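Local structure of sigma-C capsid protein (Avian reovirus, 2VRS) at residues N93-T98 / G120-T125; N127-T132 / F190-D195; D63-S68 / H108-D113; E79-Q84 / P142-R147. The protein forms the homotrimeric fibre of the virion that attaches avian reovirus to host cells, and also induces apoptosis in them. All coordinates share one frame; numbering follows the deposited sequence.

Interaction 1 (N93-T98 / G120-T125); sequences NGSSDT and GNLTVT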
loop_
_atom_site.group_PDB
_atom_site.type_symbol
_atom_site.label_atom_id
_atom_site.label_comp_id
_atom_site.label_asym_id
_atom_site.label_seq_id
_atom_site.Cartn_x
_atom_site.Cartn_y
_atom_site.Cartn_z
ATOM N N ASN C 93 -12.157 -33.292 12.413
ATOM C CA ASN C 93 -11.005 -33.599 13.255
ATOM C C ASN C 93 -11.132 -33.201 14.729
ATOM O O ASN C 93 -10.368 -32.367 15.238
ATOM C CB ASN C 93 -9.748 -32.988 12.624
ATOM C CG ASN C 93 -9.476 -33.537 11.233
ATOM O OD1 ASN C 93 -9.788 -32.896 10.222
ATOM N ND2 ASN C 93 -8.908 -34.728 11.173
ATOM N N GLY C 94 -12.093 -33.803 15.420
ATOM C CA GLY C 94 -12.335 -33.497 16.825
ATOM C C GLY C 94 -13.763 -33.021 16.985
ATOM O O GLY C 94 -14.203 -32.698 18.084
ATOM N N SER C 95 -14.470 -32.972 15.858
ATOM C CA SER C 95 -15.896 -32.678 15.801
ATOM C C SER C 95 -16.481 -33.149 14.463
ATOM O O SER C 95 -15.788 -33.134 13.436
ATOM C CB SER C 95 -16.138 -31.167 15.949
ATOM O OG SER C 95 -17.515 -30.882 15.918
ATOM N N SER C 96 -17.759 -33.541 14.474
ATOM C CA SER C 96 -18.495 -33.824 13.248
ATOM C C SER C 96 -19.649 -32.867 13.070
ATOM O O SER C 96 -20.462 -33.030 12.166
ATOM C CB SER C 96 -19.034 -35.265 13.265
ATOM O OG SER C 96 -17.966 -36.189 13.342
ATOM N N ASP C 97 -19.706 -31.878 13.943
ATOM C CA ASP C 97 -20.856 -31.000 14.060
ATOM C C ASP C 97 -20.666 -29.749 13.176
ATOM O O ASP C 97 -19.575 -29.492 12.661
ATOM C CB ASP C 97 -20.982 -30.649 15.539
ATOM C CG ASP C 97 -22.359 -30.217 15.937
ATOM O OD1 ASP C 97 -23.279 -30.148 15.081
ATOM O OD2 ASP C 97 -22.505 -29.945 17.148
ATOM N N THR C 98 -21.737 -28.996 12.976
ATOM C CA THR C 98 -21.661 -27.708 12.279
ATOM C C THR C 98 -22.174 -26.609 13.238
ATOM O O THR C 98 -22.840 -26.900 14.243
ATOM C CB THR C 98 -22.509 -27.689 11.002
ATOM O OG1 THR C 98 -23.869 -27.970 11.336
ATOM C CG2 THR C 98 -22.048 -28.738 9.978
ATOM N N GLY C 120 -26.086 -21.206 19.157
ATOM C CA GLY C 120 -25.948 -22.648 19.149
ATOM C C GLY C 120 -24.559 -23.071 19.569
ATOM O O GLY C 120 -23.780 -22.304 20.149
ATOM N N ASN C 121 -24.237 -24.319 19.279
ATOM C CA ASN C 121 -23.087 -24.918 19.901
ATOM C C ASN C 121 -22.459 -25.924 18.983
ATOM O O ASN C 121 -22.969 -26.188 17.889
ATOM C CB ASN C 121 -23.506 -25.620 21.172
ATOM C CG ASN C 121 -24.576 -26.659 20.921
ATOM O OD1 ASN C 121 -24.255 -27.826 20.720
ATOM N ND2 ASN C 121 -25.845 -26.243 20.891
ATOM N N LEU C 122 -21.337 -26.453 19.443
ATOM C CA LEU C 122 -20.577 -27.402 18.656
ATOM C C LEU C 122 -20.143 -28.496 19.597
ATOM O O LEU C 122 -19.556 -28.239 20.654
ATOM C CB LEU C 122 -19.363 -26.667 18.048
ATOM C CG LEU C 122 -18.550 -27.350 16.967
ATOM C CD1 LEU C 122 -19.295 -27.335 15.651
ATOM C CD2 LEU C 122 -17.191 -26.624 16.828
ATOM N N THR C 123 -20.479 -29.740 19.258
ATOM C CA THR C 123 -20.046 -30.861 20.068
ATOM C C THR C 123 -18.648 -31.252 19.613
ATOM O O THR C 123 -18.403 -31.378 18.413
ATOM C CB THR C 123 -20.998 -32.062 19.884
ATOM O OG1 THR C 123 -22.249 -31.720 20.479
ATOM C CG2 THR C 123 -20.420 -33.315 20.549
ATOM N N VAL C 124 -17.743 -31.371 20.581
ATOM C CA VAL C 124 -16.341 -31.710 20.315
ATOM C C VAL C 124 -16.048 -33.010 21.030
ATOM O O VAL C 124 -16.744 -33.377 21.981
ATOM C CB VAL C 124 -15.333 -30.598 20.771
ATOM C CG1 VAL C 124 -15.523 -29.326 19.924
ATOM C CG2 VAL C 124 -15.457 -30.294 22.264
ATOM N N THR C 125 -15.024 -33.714 20.560
ATOM C CA THR C 125 -14.669 -35.012 21.137
ATOM C C THR C 125 -13.213 -35.120 21.549
ATOM O O THR C 125 -12.799 -36.138 22.088
ATOM C CB THR C 125 -15.009 -36.151 20.167
ATOM O OG1 THR C 125 -14.295 -35.966 18.946
ATOM C CG2 THR C 125 -16.498 -36.156 19.849
HETATM O O HOH W 1 -19.199 -33.866 16.977
HETATM O O HOH W 2 -24.038 -29.896 19.260
HETATM O O HOH W 3 -24.624 -27.353 16.209
#

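Interaction 2 (N127-T132 / F190-D195); sequences NVVLLT and FPTGGD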
loop_
_atom_site.group_PDB
_atom_site.type_symbol
_atom_site.label_atom_id
_atom_site.label_comp_id
_atom_site.label_asym_id
_atom_site.label_seq_id
_atom_site.Cartn_x
_atom_site.Cartn_y
_atom_site.Cartn_z
ATOM N N ASN C 127 -9.193 -32.696 22.356
ATOM C CA ASN C 127 -8.607 -31.483 22.947
ATOM C C ASN C 127 -8.300 -30.378 21.909
ATOM O O ASN C 127 -7.888 -29.274 22.263
ATOM C CB ASN C 127 -7.371 -31.820 23.777
ATOM C CG ASN C 127 -6.248 -32.412 22.943
ATOM O OD1 ASN C 127 -6.478 -32.964 21.876
ATOM N ND2 ASN C 127 -5.025 -32.315 23.447
ATOM N N VAL C 128 -8.488 -30.712 20.641
ATOM C CA VAL C 128 -8.266 -29.792 19.506
ATOM C C VAL C 128 -9.383 -30.068 18.501
ATOM O O VAL C 128 -9.813 -31.216 18.351
ATOM C CB VAL C 128 -6.879 -30.029 18.830
ATOM C CG1 VAL C 128 -6.740 -29.180 17.578
ATOM C CG2 VAL C 128 -5.736 -29.689 19.776
ATOM N N VAL C 129 -9.865 -29.031 17.819
ATOM C CA VAL C 129 -10.886 -29.188 16.799
ATOM C C VAL C 129 -10.511 -28.324 15.589
ATOM O O VAL C 129 -9.835 -27.289 15.747
ATOM C CB VAL C 129 -12.281 -28.795 17.333
ATOM C CG1 VAL C 129 -12.331 -27.302 17.733
ATOM C CG2 VAL C 129 -13.389 -29.122 16.335
ATOM N N LEU C 130 -10.943 -28.776 14.406
ATOM C CA LEU C 130 -10.802 -28.023 13.175
ATOM C C LEU C 130 -12.176 -27.520 12.743
ATOM O O LEU C 130 -13.179 -28.232 12.855
ATOM C CB LEU C 130 -10.170 -28.894 12.083
ATOM C CG LEU C 130 -8.644 -28.945 12.033
ATOM C CD1 LEU C 130 -7.931 -29.417 13.312
ATOM C CD2 LEU C 130 -8.202 -29.777 10.815
ATOM N N LEU C 131 -12.216 -26.295 12.247
ATOM C CA LEU C 131 -13.495 -25.657 11.824
ATOM C C LEU C 131 -13.259 -25.022 10.478
ATOM O O LEU C 131 -12.393 -24.170 10.319
ATOM C CB LEU C 131 -13.904 -24.590 12.831
ATOM C CG LEU C 131 -15.368 -24.170 12.841
ATOM C CD1 LEU C 131 -16.270 -25.425 13.088
ATOM C CD2 LEU C 131 -15.665 -23.083 13.927
ATOM N N THR C 132 -14.053 -25.457 9.515
ATOM C CA THR C 132 -13.873 -25.093 8.120
ATOM C C THR C 132 -14.883 -24.023 7.669
ATOM O O THR C 132 -16.076 -24.085 7.994
ATOM C CB THR C 132 -13.864 -26.389 7.236
ATOM O OG1 THR C 132 -12.679 -27.131 7.539
ATOM C CG2 THR C 132 -13.866 -26.007 5.727
ATOM N N PHE C 190 -8.005 -25.090 16.754
ATOM C CA PHE C 190 -7.941 -24.501 18.086
ATOM C C PHE C 190 -8.222 -25.481 19.224
ATOM O O PHE C 190 -8.900 -26.500 19.018
ATOM C CB PHE C 190 -8.836 -23.240 18.158
ATOM C CG PHE C 190 -10.310 -23.492 17.918
ATOM C CD1 PHE C 190 -10.862 -23.385 16.644
ATOM C CD2 PHE C 190 -11.174 -23.774 19.001
ATOM C CE1 PHE C 190 -12.235 -23.594 16.441
ATOM C CE2 PHE C 190 -12.534 -24.004 18.787
ATOM C CZ PHE C 190 -13.068 -23.893 17.519
ATOM N N PRO C 191 -7.661 -25.198 20.421
ATOM C CA PRO C 191 -7.919 -26.012 21.597
ATOM C C PRO C 191 -9.380 -25.901 21.981
ATOM O O PRO C 191 -9.988 -24.821 21.835
ATOM C CB PRO C 191 -7.065 -25.334 22.698
ATOM C CG PRO C 191 -6.079 -24.507 21.975
ATOM C CD PRO C 191 -6.762 -24.054 20.734
ATOM N N THR C 192 -9.932 -27.003 22.486
ATOM C CA THR C 192 -11.323 -27.057 22.932
ATOM C C THR C 192 -11.520 -26.818 24.438
ATOM O O THR C 192 -12.674 -26.739 24.901
ATOM C CB THR C 192 -11.926 -28.428 22.632
ATOM O OG1 THR C 192 -11.187 -29.419 23.371
ATOM C CG2 THR C 192 -11.913 -28.727 21.121
ATOM N N GLY C 193 -10.421 -26.697 25.185
ATOM C CA GLY C 193 -10.486 -26.374 26.616
ATOM C C GLY C 193 -10.654 -27.587 27.526
ATOM O O GLY C 193 -10.979 -27.431 28.705
ATOM N N GLY C 194 -10.454 -28.784 26.978
ATOM C CA GLY C 194 -10.522 -30.034 27.738
ATOM C C GLY C 194 -10.360 -31.277 26.878
ATOM O O GLY C 194 -9.816 -31.220 25.777
ATOM N N ASP C 195 -10.827 -32.412 27.389
ATOM C CA ASP C 195 -10.764 -33.683 26.672
ATOM C C ASP C 195 -12.133 -34.337 26.640
ATOM O O ASP C 195 -13.047 -33.918 27.367
ATOM C CB ASP C 195 -9.735 -34.624 27.324
ATOM C CG ASP C 195 -8.308 -34.095 27.228
ATOM O OD1 ASP C 195 -7.673 -34.271 26.165
ATOM O OD2 ASP C 195 -7.810 -33.519 28.224
HETATM O O HOH W 4 -7.764 -28.134 24.968
#

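Interaction 3 (D63-S68 / H108-D113); sequences DPYFCS and HGRRTD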
loop_
_atom_site.group_PDB
_atom_site.type_symbol
_atom_site.label_atom_id
_atom_site.label_comp_id
_atom_site.label_asym_id
_atom_site.label_seq_id
_atom_site.Cartn_x
_atom_site.Cartn_y
_atom_site.Cartn_z
ATOM N N ASP C 63 -5.456 0.046 -9.209
ATOM C CA ASP C 63 -6.550 -0.711 -8.609
ATOM C C ASP C 63 -7.102 0.162 -7.503
ATOM O O ASP C 63 -6.360 0.419 -6.560
ATOM C CB ASP C 63 -5.964 -1.988 -8.011
ATOM C CG ASP C 63 -6.909 -2.682 -7.015
ATOM O OD1 ASP C 63 -8.112 -2.373 -7.007
ATOM O OD2 ASP C 63 -6.396 -3.537 -6.260
ATOM N N PRO C 64 -8.376 0.598 -7.598
ATOM C CA PRO C 64 -8.960 1.524 -6.609
ATOM C C PRO C 64 -9.124 0.936 -5.188
ATOM O O PRO C 64 -9.289 1.697 -4.233
ATOM C CB PRO C 64 -10.328 1.870 -7.202
ATOM C CG PRO C 64 -10.704 0.713 -7.978
ATOM C CD PRO C 64 -9.373 0.269 -8.638
ATOM N N TYR C 65 -9.025 -0.377 -5.034
ATOM C CA TYR C 65 -9.012 -0.998 -3.693
ATOM C C TYR C 65 -7.633 -0.910 -3.055
ATOM O O TYR C 65 -7.499 -1.202 -1.873
ATOM C CB TYR C 65 -9.462 -2.452 -3.753
ATOM C CG TYR C 65 -10.937 -2.532 -4.030
ATOM C CD1 TYR C 65 -11.834 -2.462 -2.983
ATOM C CD2 TYR C 65 -11.422 -2.606 -5.339
ATOM C CE1 TYR C 65 -13.210 -2.449 -3.214
ATOM C CE2 TYR C 65 -12.796 -2.629 -5.582
ATOM C CZ TYR C 65 -13.672 -2.549 -4.515
ATOM O OH TYR C 65 -15.036 -2.581 -4.705
ATOM N N PHE C 66 -6.622 -0.505 -3.828
ATOM C CA PHE C 66 -5.263 -0.391 -3.316
ATOM C C PHE C 66 -4.723 1.034 -3.339
ATOM O O PHE C 66 -4.031 1.473 -2.418
ATOM C CB PHE C 66 -4.309 -1.301 -4.099
ATOM C CG PHE C 66 -2.860 -1.190 -3.640
ATOM C CD1 PHE C 66 -2.513 -1.601 -2.344
ATOM C CD2 PHE C 66 -1.858 -0.707 -4.511
ATOM C CE1 PHE C 66 -1.184 -1.519 -1.903
ATOM C CE2 PHE C 66 -0.505 -0.622 -4.053
ATOM C CZ PHE C 66 -0.194 -1.029 -2.761
ATOM N N CYS C 67 -4.933 1.741 -4.458
ATOM C CA CYS C 67 -4.287 3.032 -4.577
ATOM C C CYS C 67 -5.139 3.972 -5.451
ATOM O O CYS C 67 -6.129 3.527 -6.082
ATOM C CB CYS C 67 -2.834 2.892 -5.074
ATOM S SG CYS C 67 -2.761 2.196 -6.808
ATOM N N SER C 68 -4.747 5.251 -5.448
ATOM C CA SER C 68 -5.445 6.309 -6.176
ATOM C C SER C 68 -4.502 7.483 -6.351
ATOM O O SER C 68 -3.403 7.505 -5.797
ATOM C CB SER C 68 -6.704 6.737 -5.405
ATOM O OG SER C 68 -6.339 7.326 -4.183
ATOM N N HIS C 108 -11.963 -2.978 3.873
ATOM C CA HIS C 108 -11.440 -1.613 3.753
ATOM C C HIS C 108 -10.137 -1.723 2.950
ATOM O O HIS C 108 -9.178 -2.356 3.402
ATOM C CB HIS C 108 -11.252 -0.948 5.144
ATOM C CG HIS C 108 -10.430 -1.759 6.119
ATOM N ND1 HIS C 108 -9.198 -1.342 6.569
ATOM C CD2 HIS C 108 -10.667 -2.958 6.723
ATOM C CE1 HIS C 108 -8.688 -2.259 7.382
ATOM N NE2 HIS C 108 -9.568 -3.239 7.503
ATOM N N GLY C 109 -10.138 -1.151 1.737
ATOM C CA GLY C 109 -9.026 -1.358 0.846
ATOM C C GLY C 109 -9.037 -2.843 0.546
ATOM O O GLY C 109 -10.121 -3.474 0.474
ATOM N N ARG C 110 -7.849 -3.418 0.468
ATOM C CA ARG C 110 -7.787 -4.857 0.194
ATOM C C ARG C 110 -7.648 -5.663 1.485
ATOM O O ARG C 110 -7.233 -6.812 1.453
ATOM C CB ARG C 110 -6.637 -5.170 -0.759
ATOM C CG ARG C 110 -6.897 -4.522 -2.113
ATOM C CD ARG C 110 -6.023 -5.099 -3.256
ATOM N NE ARG C 110 -6.600 -6.366 -3.633
ATOM C CZ ARG C 110 -7.554 -6.547 -4.547
ATOM N NH1 ARG C 110 -8.010 -5.548 -5.308
ATOM N NH2 ARG C 110 -8.014 -7.763 -4.744
ATOM N N ARG C 111 -7.986 -5.066 2.620
ATOM C CA ARG C 111 -8.060 -5.823 3.871
ATOM C C ARG C 111 -9.522 -6.171 4.182
ATOM O O ARG C 111 -10.427 -5.302 4.074
ATOM C CB ARG C 111 -7.491 -4.981 5.027
ATOM C CG ARG C 111 -7.434 -5.761 6.381
ATOM C CD ARG C 111 -6.298 -6.842 6.417
ATOM N NE ARG C 111 -6.353 -7.491 7.766
ATOM C CZ ARG C 111 -5.588 -8.501 8.128
ATOM N NH1 ARG C 111 -4.744 -8.973 7.244
ATOM N NH2 ARG C 111 -5.656 -9.035 9.344
ATOM N N THR C 112 -9.759 -7.410 4.586
ATOM C CA THR C 112 -11.082 -7.843 5.046
ATOM C C THR C 112 -10.973 -8.449 6.397
ATOM O O THR C 112 -10.253 -9.434 6.581
ATOM C CB THR C 112 -11.744 -8.827 4.049
ATOM O OG1 THR C 112 -11.996 -8.102 2.848
ATOM C CG2 THR C 112 -13.003 -9.398 4.618
ATOM N N ASP C 113 -11.643 -7.813 7.358
ATOM C CA ASP C 113 -11.572 -8.274 8.761
ATOM C C ASP C 113 -12.851 -8.921 9.149
ATOM O O ASP C 113 -13.910 -8.320 8.961
ATOM C CB ASP C 113 -11.206 -7.107 9.699
ATOM C CG ASP C 113 -9.783 -6.572 9.409
ATOM O OD1 ASP C 113 -8.866 -7.421 9.355
ATOM O OD2 ASP C 113 -9.600 -5.352 9.236
HETATM O O HOH W 5 -5.589 -1.626 0.510
#

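Interaction 4 (E79-Q84 / P142-R147); sequences EAQLMQ and PSDLAR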
loop_
_atom_site.group_PDB
_atom_site.type_symbol
_atom_site.label_atom_id
_atom_site.label_comp_id
_atom_site.label_asym_id
_atom_site.label_seq_id
_atom_site.Cartn_x
_atom_site.Cartn_y
_atom_site.Cartn_z
ATOM N N GLU C 79 -14.869 2.533 -1.924
ATOM C CA GLU C 79 -15.632 2.564 -0.670
ATOM C C GLU C 79 -15.446 1.283 0.155
ATOM O O GLU C 79 -15.562 0.173 -0.354
ATOM C CB GLU C 79 -17.128 2.748 -0.949
ATOM C CG GLU C 79 -17.372 4.090 -1.613
ATOM C CD GLU C 79 -18.829 4.523 -1.535
ATOM O OE1 GLU C 79 -19.692 3.643 -1.635
ATOM O OE2 GLU C 79 -19.101 5.731 -1.364
ATOM N N ALA C 80 -15.217 1.468 1.457
ATOM C CA ALA C 80 -15.309 0.379 2.420
ATOM C C ALA C 80 -16.741 -0.150 2.507
ATOM O O ALA C 80 -17.723 0.551 2.158
ATOM C CB ALA C 80 -14.785 0.873 3.807
ATOM N N GLN C 81 -16.862 -1.372 3.000
ATOM C CA GLN C 81 -18.153 -1.993 3.232
ATOM C C GLN C 81 -18.120 -2.776 4.518
ATOM O O GLN C 81 -17.103 -3.366 4.873
ATOM C CB GLN C 81 -18.442 -3.065 2.157
ATOM C CG GLN C 81 -18.441 -2.650 0.745
ATOM C CD GLN C 81 -18.517 -3.880 -0.149
ATOM O OE1 GLN C 81 -17.568 -4.186 -0.873
ATOM N NE2 GLN C 81 -19.627 -4.605 -0.066
ATOM N N LEU C 82 -19.277 -2.841 5.167
ATOM C CA LEU C 82 -19.455 -3.746 6.273
ATOM C C LEU C 82 -20.510 -4.758 5.812
ATOM O O LEU C 82 -21.721 -4.469 5.813
ATOM C CB LEU C 82 -19.917 -3.006 7.561
ATOM C CG LEU C 82 -19.963 -3.913 8.828
ATOM C CD1 LEU C 82 -18.529 -4.410 9.273
ATOM C CD2 LEU C 82 -20.610 -3.206 9.997
ATOM N N MET C 83 -20.046 -5.941 5.431
ATOM C CA MET C 83 -20.920 -7.041 5.015
ATOM C C MET C 83 -21.425 -7.835 6.204
ATOM O O MET C 83 -20.689 -8.102 7.146
ATOM C CB MET C 83 -20.168 -7.985 4.101
ATOM C CG MET C 83 -19.655 -7.367 2.857
ATOM S SD MET C 83 -18.752 -8.677 1.999
ATOM C CE MET C 83 -18.252 -7.813 0.558
ATOM N N GLN C 84 -22.692 -8.237 6.158
ATOM C CA GLN C 84 -23.290 -9.017 7.253
ATOM C C GLN C 84 -23.957 -10.235 6.593
ATOM O O GLN C 84 -24.785 -10.094 5.675
ATOM C CB GLN C 84 -24.335 -8.191 8.001
ATOM C CG GLN C 84 -23.752 -6.925 8.605
ATOM C CD GLN C 84 -24.827 -6.068 9.211
ATOM O OE1 GLN C 84 -24.991 -4.907 8.845
ATOM N NE2 GLN C 84 -25.588 -6.646 10.126
ATOM N N PRO C 142 -22.797 -12.815 -0.461
ATOM C CA PRO C 142 -22.675 -11.398 -0.821
ATOM C C PRO C 142 -22.353 -11.233 -2.306
ATOM O O PRO C 142 -21.653 -12.082 -2.879
ATOM C CB PRO C 142 -21.479 -10.928 0.020
ATOM C CG PRO C 142 -21.459 -11.855 1.177
ATOM C CD PRO C 142 -21.830 -13.183 0.590
ATOM N N SER C 143 -22.874 -10.165 -2.918
ATOM C CA SER C 143 -22.532 -9.815 -4.310
ATOM C C SER C 143 -21.030 -9.636 -4.491
ATOM O O SER C 143 -20.431 -10.241 -5.382
ATOM C CB SER C 143 -23.269 -8.549 -4.762
ATOM O OG SER C 143 -24.441 -8.896 -5.464
ATOM N N ASP C 144 -20.420 -8.823 -3.620
ATOM C CA ASP C 144 -18.974 -8.544 -3.714
ATOM C C ASP C 144 -18.093 -9.693 -3.176
ATOM O O ASP C 144 -17.254 -9.482 -2.245
ATOM C CB ASP C 144 -18.610 -7.208 -3.038
ATOM C CG ASP C 144 -19.153 -5.997 -3.782
ATOM O OD1 ASP C 144 -19.752 -6.150 -4.873
ATOM O OD2 ASP C 144 -18.962 -4.875 -3.274
ATOM N N LEU C 145 -18.232 -10.872 -3.798
ATOM C CA LEU C 145 -17.428 -12.077 -3.396
ATOM C C LEU C 145 -15.896 -11.922 -3.395
ATOM O O LEU C 145 -15.178 -12.604 -2.618
ATOM C CB LEU C 145 -17.829 -13.315 -4.211
ATOM C CG LEU C 145 -17.771 -14.671 -3.491
ATOM C CD1 LEU C 145 -18.391 -14.636 -2.075
ATOM C CD2 LEU C 145 -18.434 -15.747 -4.319
ATOM N N ALA C 146 -15.399 -11.019 -4.232
ATOM C CA ALA C 146 -13.969 -10.823 -4.371
ATOM C C ALA C 146 -13.366 -10.393 -3.041
ATOM O O ALA C 146 -12.211 -10.675 -2.777
ATOM C CB ALA C 146 -13.677 -9.802 -5.425
ATOM N N ARG C 147 -14.174 -9.754 -2.197
ATOM C CA ARG C 147 -13.639 -9.243 -0.881
ATOM C C ARG C 147 -13.463 -10.347 0.154
ATOM O O ARG C 147 -12.992 -10.061 1.264
ATOM C CB ARG C 147 -14.537 -8.169 -0.290
ATOM C CG ARG C 147 -14.804 -6.968 -1.236
ATOM C CD ARG C 147 -13.735 -5.888 -1.183
ATOM N NE ARG C 147 -12.383 -6.355 -1.531
ATOM C CZ ARG C 147 -11.914 -6.529 -2.766
ATOM N NH1 ARG C 147 -12.679 -6.296 -3.831
ATOM N NH2 ARG C 147 -10.663 -6.956 -2.929
#

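Interaction 1 (N93-T98 / G120-T125)
Asp-97 OD2 is gripped twice: the backbone N of Thr-123 donates to it at 2.9 Å, nearly straight at 163°, on the anti lone pair, and water 2 donates as well. CG of Asp-97 lies anti to the backbone N (chi1 -157°), on the side of strand 121-124, while CB of Asp-97 rests 3.7 Å from CD1 of Leu-122. Water 2 also joins OD1 of Asn-121 and OG1 of Thr-123, and Asn-199 ND2 donates to the same Asn-121 oxygen. The other carboxylate oxygen, OD1, takes the Thr-98 N-H from above the carboxylate plane. Segment 93-98 is the loop joining strands 81-92 and 98-108 of the C-terminal beta-barrel, and it lies against 121-124 without any beta pairing between them. Ser-95 makes an ST turn inside this loop, its OG accepting from the N of Asp-97 at 3.1 Å. The same hydroxyl donates to the Thr-123 carbonyl O at 2.7 Å, nearly along the C=O axis, so its proton and an acceptor site are both used. Water 1 donates to that carbonyl too and accepts from Ser-96 N. At the other end of the contact, Gly-94 O receives the N-H of Thr-125 at 2.8 Å, and the CA of Val-124 approaches this carbonyl to 3.2 Å in a CA-H...O contact.

Interaction 2 (N127-T132 / F190-D195)
Val-129 and Phe-190 lie side by side and point the same way, the valine methyl CG1 placed over one face of the phenyl ring. CG1 of Val-129 is 3.7 Å from the ring centroid of Phe-190 and 21° off the ring normal, a CH-pi contact shifted toward the rim atoms CE2 and CZ. Both chi1 torsions put the touching branch between the backbone N and the carbonyl carbon: CG1 at 63° in Val-129, CG at 62° in Phe-190. Leu-131 CB meets the edge of the same ring, 4.1 Å from Phe-190 CE1, and Ile-200 and Leu-203 of strand 198-210 also pack on Phe-190. Thr-192 extends this apolar patch with its methyl, CG2 lying 3.7 Å from CG1 of Val-129, while its hydroxyl turns to the carbonyl O of Ser-126. Farther out, the side chains of Asn-127 and Asp-195 run alongside each other with their flat ends turned slightly apart, touching through Asn-127 CB and Asp-195 OD1 at 3.4 Å. Water 4 bridges Asn-127 O and Gly-193 N, and Thr-192 N donates to the same Asn-127 oxygen. Val-129 and Phe-190 form a hydrogen-bonded antiparallel pair, each N donating to the other's O at 3.0 Å, followed by the non-hydrogen-bonded pair Val-128 and Pro-191. Strands 128-134 and 185-191 are thus neighbours in the antiparallel sheet of the C-terminal beta-barrel, with the Phe-190 ring on the face that bears Val-129 and Leu-131.

Interaction 3 (D63-S68 / H108-D113)
The Tyr-65 ring meets Gly-109 O at its edge, near the ring plane, and OD1 of Asp-63 also lies at that ring's edge, while Arg-147 adds a cation-pi contact. The Arg-110 guanidinium and the Asp-63 carboxylate are turned 63° against each other. Their salt bridge runs from NH1 of Arg-110 to OD2 of Asp-63 at 2.7 Å, on the syn side of the carboxylate and bent, with an angle of 134° at the hydrogen. The arginine chain passes Tyr-65 on its way, its CG 3.7 Å from Tyr-65 CB, and bends at chi3 (77°). Gly-109 and Arg-110 are the central residues of a type II' turn from His-108 to Arg-111, between strands 98-108 and 111-119. Water 5 links Tyr-65 O to Arg-110 N. Asp-63 OD1 accepts from Tyr-65 N at 3.0 Å, an Asx turn that steadies the carboxylate. Since Asp-63 OD2 also bonds Thr-74 OG1 of the second subunit, and Arg-110 NE bonds Thr-211 O, this ion pair joins the beta-spiral end to the C-terminal domain at a subunit interface, where the aspartate's charge probably offsets that of the neighbouring arginines.

Interaction 4 (E79-Q84 / P142-R147)
The start of strand 81-92 in the C-terminal beta-barrel packs here on the loop that follows strand 128-134 and enters a 3-10 segment at Leu-145. Met-83 carries the apolar part. Its CG lies anti to the carbonyl carbon (chi1 -60°), and the chain beyond is extended, reaching across to the loop. The thioether SD of Met-83 sits 4.1 Å from CB of Pro-142, the two side chains crossing at about a right angle. The terminal methyl reaches the turn: CE of Met-83 is 3.4 Å from the carbonyl O of Asp-144. The same methyl also touches CB of Asp-144 and, at 3.8 Å from Met-83 CE, CB of Arg-147. Asp-144 is the centre of an inverse gamma turn, and its carbonyl O also accepts from Arg-147 N at 3.1 Å, so the methyl lies against the first turn of the 3-10 segment. Two strand positions earlier, Gln-81 also points toward the loop. Its extended side chain crosses that of Asp-144, the amide and carboxylate planes 87° apart, and the amide end lies close to Asp-144 OD2. Arg-147 bends away at chi2 and chi3, and its NH2 hydrogen-bonds to OG1 of Thr-211. Leu-148 touches both Met-83 and Pro-142, and Cys-107 touches Met-83 and Arg-147. The contact is thus mixed in chemistry: the thioether and methyl of Met-83 bury apolar surface against Pro-142, Asp-144 and Arg-147, while the polar ends of Gln-81 and Asp-144 meet beside them.

How the interactions relate
All four contacts reach the large antiparallel sheet of the C-terminal domain, but they form two groups. Interactions 1 and 2 have centres 9 Å apart and touch where Ser-95 packs on Val-129 and Val-124 on Thr-192; they come in series along the chain. Interactions 3 and 4, with centres 12 Å apart, meet through Arg-147, whose carbonyl O probably accepts from Thr-112 OG1; their segments alternate in sequence. The groups lie about 29 to 35 Å apart between centres. Interaction 1 is nested within the loop closed by interaction 4. The first group touches no other chain, whereas the second adjoins neighbouring subunits where the beta-spiral meets the trimeric C-terminal domain.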